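Local coordinates for protein D-3-phosphoglycerate dehydrogenase (Sulfolobus tokodaii, PDB 2EKL) that probably oxidises 3-phosphoglycerate with NAD, as a member of the D-isomer specific 2-hydroxyacid dehydrogenase family, at residues A[98-103]-A[293-298]; A[77-82]-A[94-99]. All blocks are in the same frame, centred on the assembly; numbering follows the deposited sequence.

Contact 1. Residues A[98-103]-A[293-298]; sequences PGASTD and KRVAEM
In the hinge region between the two domains of this D-2-hydroxyacid dehydrogenase, the type I beta turn from G99 to T102 leads into helix 102-118, and its A100 rests against helix 289-309. The carbonyl oxygen A100 O takes two bonds from one guanidinium, R294 NE and R294 NH2 each at 2.9 Å. This side-on grip converges on a single acceptor, and both N-H...O angles are bent to 135°. The two nitrogens come from the same face of the carbonyl plane, with A100 O at the edge of the guanidinium and somewhat out of its plane. The arginine chain bends at chi3 (-62°), which brings R294 NE to A100 O. R294 NH2 also forms a salt bridge to E139 of the second subunit, which ties this turn to the dimer interface. Beside this polar grip, A100 CB makes the apolar part of the contact, fitting between two side chains of the helix, 3.6 Å from M298 SD and 3.8 Å from V295 CG2. M298 turns at chi3 (55°), and its methyl CE ends 3.6 Å from P98 O. Helix 289-309 follows the NAD-binding domain in the chain but packs here on the crossover that leads into it. Within the turn, G99 O is held by both T102 N and T102 OG1, and a water donates to G99 O while accepting a weak bond from R294 NE. S101, at the N-cap position of helix 102-118, touches the bound NAD and the side chain of A286, a residue of the NAD site.

Contact 2. Residues A[77-82]-A[94-99]; sequences IGLDNI and VVYAPG
Y96 has CG between its backbone N and carbonyl carbon (chi1 64°), which lifts the ring toward residues 77-79, while L79 has CG anti to its own carbonyl carbon (chi1 -59°) and meets that ring over one face. The leucine methine makes a CH-pi contact: L79 CG stands 3.8 Å from the Y96 ring centroid, only 5° off the ring normal. Its two methyls spread over the same face, L79 CD2 at 3.6 Å from Y96 CG and L79 CD1 at 3.7 Å from Y96 CE1. P98 CD sits over the centre of the opposite face, so the ring is sandwiched between leucine and proline. At the ring edge the backbone closes in, with I77 O 3.5 Å from Y96 CE2. The contact joins the loop after strand 71-74 to the end of strand 93-95, an outermost strand of the parallel sheet in the substrate-binding domain, the touching parts of the two segments running in roughly opposite directions. An alanine in place of Y96 would probably leave L79 and P98 facing a gap and the loop carrying I77 freer to shift. Two residues earlier, on strand 93-95, V94 CG1 adds an apolar touch to L79 CD2 at 4.1 Å. At the other end a water bridges I77 O and G99 N, 2.9 Å from each. I77 also touches the bound NAD, while D80 OD1 forms a salt bridge with R233 of the cofactor domain.

Both contacts sit where the substrate-binding domain passes into the NAD-binding domain, their centres about 11 Å apart. Along the chain come 77-82, then 94-99, then 98-103, and last 293-298, about 190 residues on; P98 and G99 belong to both contacts. After strand 93-95 the chain leaves the five-stranded parallel sheet by way of contact 2 and starts helix 102-118 in contact 1. The two also touch directly: M298 CB packs on A97 CB at 3.7 Å, and V295 CG2 lies 3.9 Å from I77 CG2. Helix 289-309 is thus common ground for the segments at the passage between domains, where I77 and S101 both reach the NAD.

Contact 1. Residues A[98-103]-A[293-298]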
ATOM      1  N   PRO A  98       3.671   1.551 -25.163  1.00 22.26           N
ATOM      2  CA  PRO A  98       4.622   2.071 -24.174  1.00 21.90           C
ATOM      3  C   PRO A  98       4.000   3.036 -23.163  1.00 20.10           C
ATOM      4  O   PRO A  98       3.281   3.965 -23.532  1.00 20.85           O
ATOM      5  CB  PRO A  98       5.689   2.737 -25.044  1.00 21.54           C
ATOM      6  CG  PRO A  98       4.909   3.196 -26.237  1.00 23.43           C
ATOM      7  CD  PRO A  98       4.017   2.009 -26.519  1.00 20.65           C
ATOM      8  N   GLY A  99       4.288   2.803 -21.884  1.00 21.16           N
ATOM      9  CA  GLY A  99       3.768   3.650 -20.823  1.00 19.43           C
ATOM     10  C   GLY A  99       2.312   3.413 -20.451  1.00 19.47           C
ATOM     11  O   GLY A  99       1.787   4.065 -19.553  1.00 19.52           O
ATOM     12  N   ALA A 100       1.665   2.465 -21.123  1.00 17.82           N
ATOM     13  CA  ALA A 100       0.256   2.164 -20.881  1.00 17.77           C
ATOM     14  C   ALA A 100      -0.134   1.759 -19.456  1.00 18.52           C
ATOM     15  O   ALA A 100      -1.290   1.919 -19.063  1.00 19.72           O
ATOM     16  CB  ALA A 100      -0.204   1.088 -21.849  1.00 19.97           C
ATOM     17  N   SER A 101       0.813   1.245 -18.679  1.00 18.35           N
ATOM     18  CA  SER A 101       0.487   0.800 -17.329  1.00 17.18           C
ATOM     19  C   SER A 101       1.120   1.612 -16.203  1.00 18.38           C
ATOM     20  O   SER A 101       1.049   1.216 -15.038  1.00 16.56           O
ATOM     21  CB  SER A 101       0.890  -0.665 -17.162  1.00 18.77           C
ATOM     22  OG  SER A 101       2.299  -0.802 -17.109  1.00 20.72           O
ATOM     23  N   THR A 102       1.718   2.748 -16.543  1.00 15.61           N
ATOM     24  CA  THR A 102       2.391   3.585 -15.552  1.00 16.47           C
ATOM     25  C   THR A 102       1.717   3.723 -14.187  1.00 15.77           C
ATOM     26  O   THR A 102       2.296   3.331 -13.174  1.00 15.73           O
ATOM     27  CB  THR A 102       2.655   5.005 -16.108  1.00 16.43           C
ATOM     28  OG1 THR A 102       3.473   4.915 -17.282  1.00 17.73           O
ATOM     29  CG2 THR A 102       3.372   5.861 -15.068  1.00 19.04           C
ATOM     30  N   ASP A 103       0.504   4.268 -14.143  1.00 14.16           N
ATOM     31  CA  ASP A 103      -0.158   4.462 -12.850  1.00 15.25           C
ATOM     32  C   ASP A 103      -0.415   3.176 -12.075  1.00 14.51           C
ATOM     33  O   ASP A 103      -0.364   3.169 -10.845  1.00 14.91           O
ATOM     34  CB  ASP A 103      -1.469   5.246 -13.012  1.00 14.41           C
ATOM     35  CG  ASP A 103      -1.239   6.703 -13.397  1.00 19.16           C
ATOM     36  OD1 ASP A 103      -0.191   7.275 -13.017  1.00 17.83           O
ATOM     37  OD2 ASP A 103      -2.119   7.285 -14.069  1.00 18.85           O
ATOM     38  N   LYS A 293      -6.977  -2.261 -20.536  1.00 19.20           N
ATOM     39  CA  LYS A 293      -7.813  -1.669 -21.576  1.00 20.74           C
ATOM     40  C   LYS A 293      -6.974  -0.662 -22.360  1.00 21.80           C
ATOM     41  O   LYS A 293      -7.088  -0.560 -23.585  1.00 21.58           O
ATOM     42  CB  LYS A 293      -9.029  -0.958 -20.973  1.00 21.92           C
ATOM     43  CG  LYS A 293      -9.887  -0.245 -22.015  1.00 26.59           C
ATOM     44  CD  LYS A 293     -11.001   0.573 -21.377  1.00 31.81           C
ATOM     45  CE  LYS A 293     -11.778   1.356 -22.426  1.00 34.82           C
ATOM     46  NZ  LYS A 293     -12.801   2.246 -21.816  1.00 37.59           N
ATOM     47  N   ARG A 294      -6.127   0.087 -21.660  1.00 19.49           N
ATOM     48  CA  ARG A 294      -5.281   1.061 -22.341  1.00 20.52           C
ATOM     49  C   ARG A 294      -4.280   0.357 -23.254  1.00 20.51           C
ATOM     50  O   ARG A 294      -3.967   0.858 -24.337  1.00 20.18           O
ATOM     51  CB  ARG A 294      -4.540   1.949 -21.336  1.00 18.95           C
ATOM     52  CG  ARG A 294      -5.434   2.972 -20.644  1.00 24.15           C
ATOM     53  CD  ARG A 294      -4.603   4.115 -20.094  1.00 22.32           C
ATOM     54  NE  ARG A 294      -3.664   3.641 -19.089  1.00 23.94           N
ATOM     55  CZ  ARG A 294      -3.983   3.412 -17.819  1.00 20.54           C
ATOM     56  NH1 ARG A 294      -5.225   3.624 -17.393  1.00 18.50           N
ATOM     57  NH2 ARG A 294      -3.060   2.955 -16.983  1.00 20.37           N
ATOM     58  N   VAL A 295      -3.777  -0.797 -22.823  1.00 18.75           N
ATOM     59  CA  VAL A 295      -2.831  -1.547 -23.642  1.00 20.75           C
ATOM     60  C   VAL A 295      -3.500  -1.911 -24.964  1.00 21.83           C
ATOM     61  O   VAL A 295      -2.924  -1.726 -26.035  1.00 21.73           O
ATOM     62  CB  VAL A 295      -2.359  -2.840 -22.932  1.00 20.53           C
ATOM     63  CG1 VAL A 295      -1.607  -3.733 -23.910  1.00 22.14           C
ATOM     64  CG2 VAL A 295      -1.447  -2.484 -21.763  1.00 20.52           C
ATOM     65  N   ALA A 296      -4.728  -2.413 -24.885  1.00 21.03           N
ATOM     66  CA  ALA A 296      -5.469  -2.793 -26.082  1.00 21.67           C
ATOM     67  C   ALA A 296      -5.765  -1.588 -26.971  1.00 21.75           C
ATOM     68  O   ALA A 296      -5.537  -1.636 -28.183  1.00 22.46           O
ATOM     69  CB  ALA A 296      -6.774  -3.491 -25.693  1.00 21.79           C
ATOM     70  N   GLU A 297      -6.268  -0.511 -26.373  1.00 21.43           N
ATOM     71  CA  GLU A 297      -6.603   0.700 -27.124  1.00 22.38           C
ATOM     72  C   GLU A 297      -5.393   1.357 -27.772  1.00 22.59           C
ATOM     73  O   GLU A 297      -5.449   1.778 -28.928  1.00 21.06           O
ATOM     74  CB  GLU A 297      -7.286   1.724 -26.217  1.00 24.12           C
ATOM     75  CG  GLU A 297      -8.544   1.218 -25.537  1.00 29.78           C
ATOM     76  CD  GLU A 297      -9.287   2.321 -24.814  1.00 31.90           C
ATOM     77  OE1 GLU A 297      -8.630   3.130 -24.124  1.00 35.20           O
ATOM     78  OE2 GLU A 297     -10.529   2.378 -24.927  1.00 36.24           O
ATOM     79  N   MET A 298      -4.304   1.459 -27.020  1.00 21.14           N
ATOM     80  CA  MET A 298      -3.091   2.071 -27.536  1.00 23.12           C
ATOM     81  C   MET A 298      -2.472   1.240 -28.649  1.00 22.29           C
ATOM     82  O   MET A 298      -2.026   1.781 -29.658  1.00 23.85           O
ATOM     83  CB  MET A 298      -2.076   2.262 -26.412  1.00 23.41           C
ATOM     84  CG  MET A 298      -2.467   3.329 -25.417  1.00 27.76           C
ATOM     85  SD  MET A 298      -1.156   3.602 -24.220  1.00 32.48           S
ATOM     86  CE  MET A 298       0.216   3.955 -25.339  1.00 22.04           C
TER
HETATM   87  O   HOH W   1      -0.759   5.194 -18.959  1.00 34.82           O

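Contact 2. Residues A[77-82]-A[94-99]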
ATOM      1  N   ILE A  77       3.223  -3.904 -23.030  1.00 23.78           N
ATOM      2  CA  ILE A  77       3.975  -2.721 -22.645  1.00 25.14           C
ATOM      3  C   ILE A  77       5.465  -2.833 -22.958  1.00 27.47           C
ATOM      4  O   ILE A  77       6.228  -1.906 -22.696  1.00 26.47           O
ATOM      5  CB  ILE A  77       3.801  -2.442 -21.139  1.00 25.91           C
ATOM      6  CG1 ILE A  77       4.352  -3.619 -20.327  1.00 27.52           C
ATOM      7  CG2 ILE A  77       2.325  -2.226 -20.823  1.00 23.61           C
ATOM      8  CD1 ILE A  77       4.204  -3.464 -18.832  1.00 29.03           C
ATOM      9  N   GLY A  78       5.868  -3.968 -23.522  1.00 28.18           N
ATOM     10  CA  GLY A  78       7.267  -4.177 -23.858  1.00 31.30           C
ATOM     11  C   GLY A  78       7.451  -4.869 -25.195  1.00 31.79           C
ATOM     12  O   GLY A  78       6.476  -5.154 -25.886  1.00 32.41           O
ATOM     13  N   LEU A  79       8.700  -5.150 -25.559  1.00 33.54           N
ATOM     14  CA  LEU A  79       8.997  -5.801 -26.833  1.00 34.80           C
ATOM     15  C   LEU A  79      10.062  -6.884 -26.695  1.00 36.88           C
ATOM     16  O   LEU A  79      10.802  -7.156 -27.639  1.00 38.25           O
ATOM     17  CB  LEU A  79       9.479  -4.759 -27.847  1.00 33.71           C
ATOM     18  CG  LEU A  79       8.544  -3.593 -28.178  1.00 34.25           C
ATOM     19  CD1 LEU A  79       9.272  -2.599 -29.067  1.00 32.23           C
ATOM     20  CD2 LEU A  79       7.291  -4.112 -28.869  1.00 32.13           C
ATOM     21  N   ASP A  80      10.128  -7.513 -25.526  1.00 38.58           N
ATOM     22  CA  ASP A  80      11.125  -8.549 -25.275  1.00 39.22           C
ATOM     23  C   ASP A  80      10.972  -9.815 -26.117  1.00 39.08           C
ATOM     24  O   ASP A  80      11.903 -10.615 -26.206  1.00 38.10           O
ATOM     25  CB  ASP A  80      11.126  -8.930 -23.792  1.00 41.32           C
ATOM     26  CG  ASP A  80      11.466  -7.759 -22.889  1.00 43.31           C
ATOM     27  OD1 ASP A  80      12.457  -7.053 -23.172  1.00 43.37           O
ATOM     28  OD2 ASP A  80      10.746  -7.548 -21.890  1.00 45.51           O
ATOM     29  N   ASN A  81       9.810 -10.003 -26.734  1.00 37.18           N
ATOM     30  CA  ASN A  81       9.589 -11.194 -27.548  1.00 36.72           C
ATOM     31  C   ASN A  81       9.704 -10.895 -29.038  1.00 36.20           C
ATOM     32  O   ASN A  81       9.388 -11.739 -29.875  1.00 35.48           O
ATOM     33  CB  ASN A  81       8.216 -11.800 -27.235  1.00 35.91           C
ATOM     34  CG  ASN A  81       7.067 -10.919 -27.686  1.00 36.43           C
ATOM     35  OD1 ASN A  81       7.098  -9.701 -27.520  1.00 36.66           O
ATOM     36  ND2 ASN A  81       6.034 -11.540 -28.250  1.00 35.92           N
ATOM     37  N   ILE A  82      10.165  -9.691 -29.360  1.00 35.24           N
ATOM     38  CA  ILE A  82      10.330  -9.268 -30.757  1.00 36.33           C
ATOM     39  C   ILE A  82      11.774  -8.940 -31.064  1.00 37.25           C
ATOM     40  O   ILE A  82      12.461  -8.309 -30.271  1.00 37.25           O
ATOM     41  CB  ILE A  82       9.523  -8.009 -31.033  1.00 35.81           C
ATOM     42  CG1 ILE A  82       8.044  -8.255 -30.761  1.00 35.64           C
ATOM     43  CG2 ILE A  82       9.680  -7.641 -32.522  1.00 34.10           C
ATOM     44  CD1 ILE A  82       7.442  -9.258 -31.748  1.00 38.06           C
ATOM     45  N   VAL A  94       7.223  -1.371 -35.937  1.00 31.72           N
ATOM     46  CA  VAL A  94       6.891  -2.132 -34.738  1.00 30.09           C
ATOM     47  C   VAL A  94       6.127  -1.231 -33.772  1.00 29.57           C
ATOM     48  O   VAL A  94       6.636  -0.192 -33.350  1.00 28.41           O
ATOM     49  CB  VAL A  94       8.164  -2.658 -34.045  1.00 30.92           C
ATOM     50  CG1 VAL A  94       7.791  -3.516 -32.848  1.00 31.45           C
ATOM     51  CG2 VAL A  94       8.999  -3.456 -35.034  1.00 31.88           C
ATOM     52  N   VAL A  95       4.905  -1.629 -33.428  1.00 27.16           N
ATOM     53  CA  VAL A  95       4.078  -0.844 -32.519  1.00 25.89           C
ATOM     54  C   VAL A  95       3.627  -1.637 -31.304  1.00 24.31           C
ATOM     55  O   VAL A  95       3.532  -2.863 -31.344  1.00 23.40           O
ATOM     56  CB  VAL A  95       2.810  -0.301 -33.226  1.00 26.08           C
ATOM     57  CG1 VAL A  95       3.202   0.621 -34.374  1.00 26.38           C
ATOM     58  CG2 VAL A  95       1.955  -1.459 -33.729  1.00 24.39           C
ATOM     59  N   TYR A  96       3.358  -0.922 -30.217  1.00 24.38           N
ATOM     60  CA  TYR A  96       2.889  -1.536 -28.984  1.00 24.61           C
ATOM     61  C   TYR A  96       2.277  -0.454 -28.103  1.00 23.67           C
ATOM     62  O   TYR A  96       1.812   0.565 -28.619  1.00 23.29           O
ATOM     63  CB  TYR A  96       4.031  -2.271 -28.261  1.00 23.91           C
ATOM     64  CG  TYR A  96       5.173  -1.409 -27.764  1.00 26.10           C
ATOM     65  CD1 TYR A  96       5.929  -0.636 -28.644  1.00 27.11           C
ATOM     66  CD2 TYR A  96       5.520  -1.398 -26.412  1.00 24.53           C
ATOM     67  CE1 TYR A  96       7.007   0.127 -28.192  1.00 27.61           C
ATOM     68  CE2 TYR A  96       6.593  -0.639 -25.947  1.00 28.54           C
ATOM     69  CZ  TYR A  96       7.332   0.120 -26.844  1.00 27.21           C
ATOM     70  OH  TYR A  96       8.391   0.870 -26.390  1.00 28.99           O
ATOM     71  N   ALA A  97       2.269  -0.657 -26.789  1.00 23.24           N
ATOM     72  CA  ALA A  97       1.671   0.329 -25.889  1.00 22.78           C
ATOM     73  C   ALA A  97       2.605   0.827 -24.789  1.00 21.67           C
ATOM     74  O   ALA A  97       2.369   0.582 -23.604  1.00 20.14           O
ATOM     75  CB  ALA A  97       0.400  -0.252 -25.265  1.00 24.06           C
ATOM     76  N   PRO A  98       3.671   1.551 -25.163  1.00 22.26           N
ATOM     77  CA  PRO A  98       4.622   2.071 -24.174  1.00 21.90           C
ATOM     78  C   PRO A  98       4.000   3.036 -23.163  1.00 20.10           C
ATOM     79  O   PRO A  98       3.281   3.965 -23.532  1.00 20.85           O
ATOM     80  CB  PRO A  98       5.689   2.737 -25.044  1.00 21.54           C
ATOM     81  CG  PRO A  98       4.909   3.196 -26.237  1.00 23.43           C
ATOM     82  CD  PRO A  98       4.017   2.009 -26.519  1.00 20.65           C
ATOM     83  N   GLY A  99       4.288   2.803 -21.884  1.00 21.16           N
ATOM     84  CA  GLY A  99       3.768   3.650 -20.823  1.00 19.43           C
ATOM     85  C   GLY A  99       2.312   3.413 -20.451  1.00 19.47           C
ATOM     86  O   GLY A  99       1.787   4.065 -19.553  1.00 19.52           O
TER
HETATM   87  O   HOH W   2       5.674   0.428 -21.103  1.00 20.57           O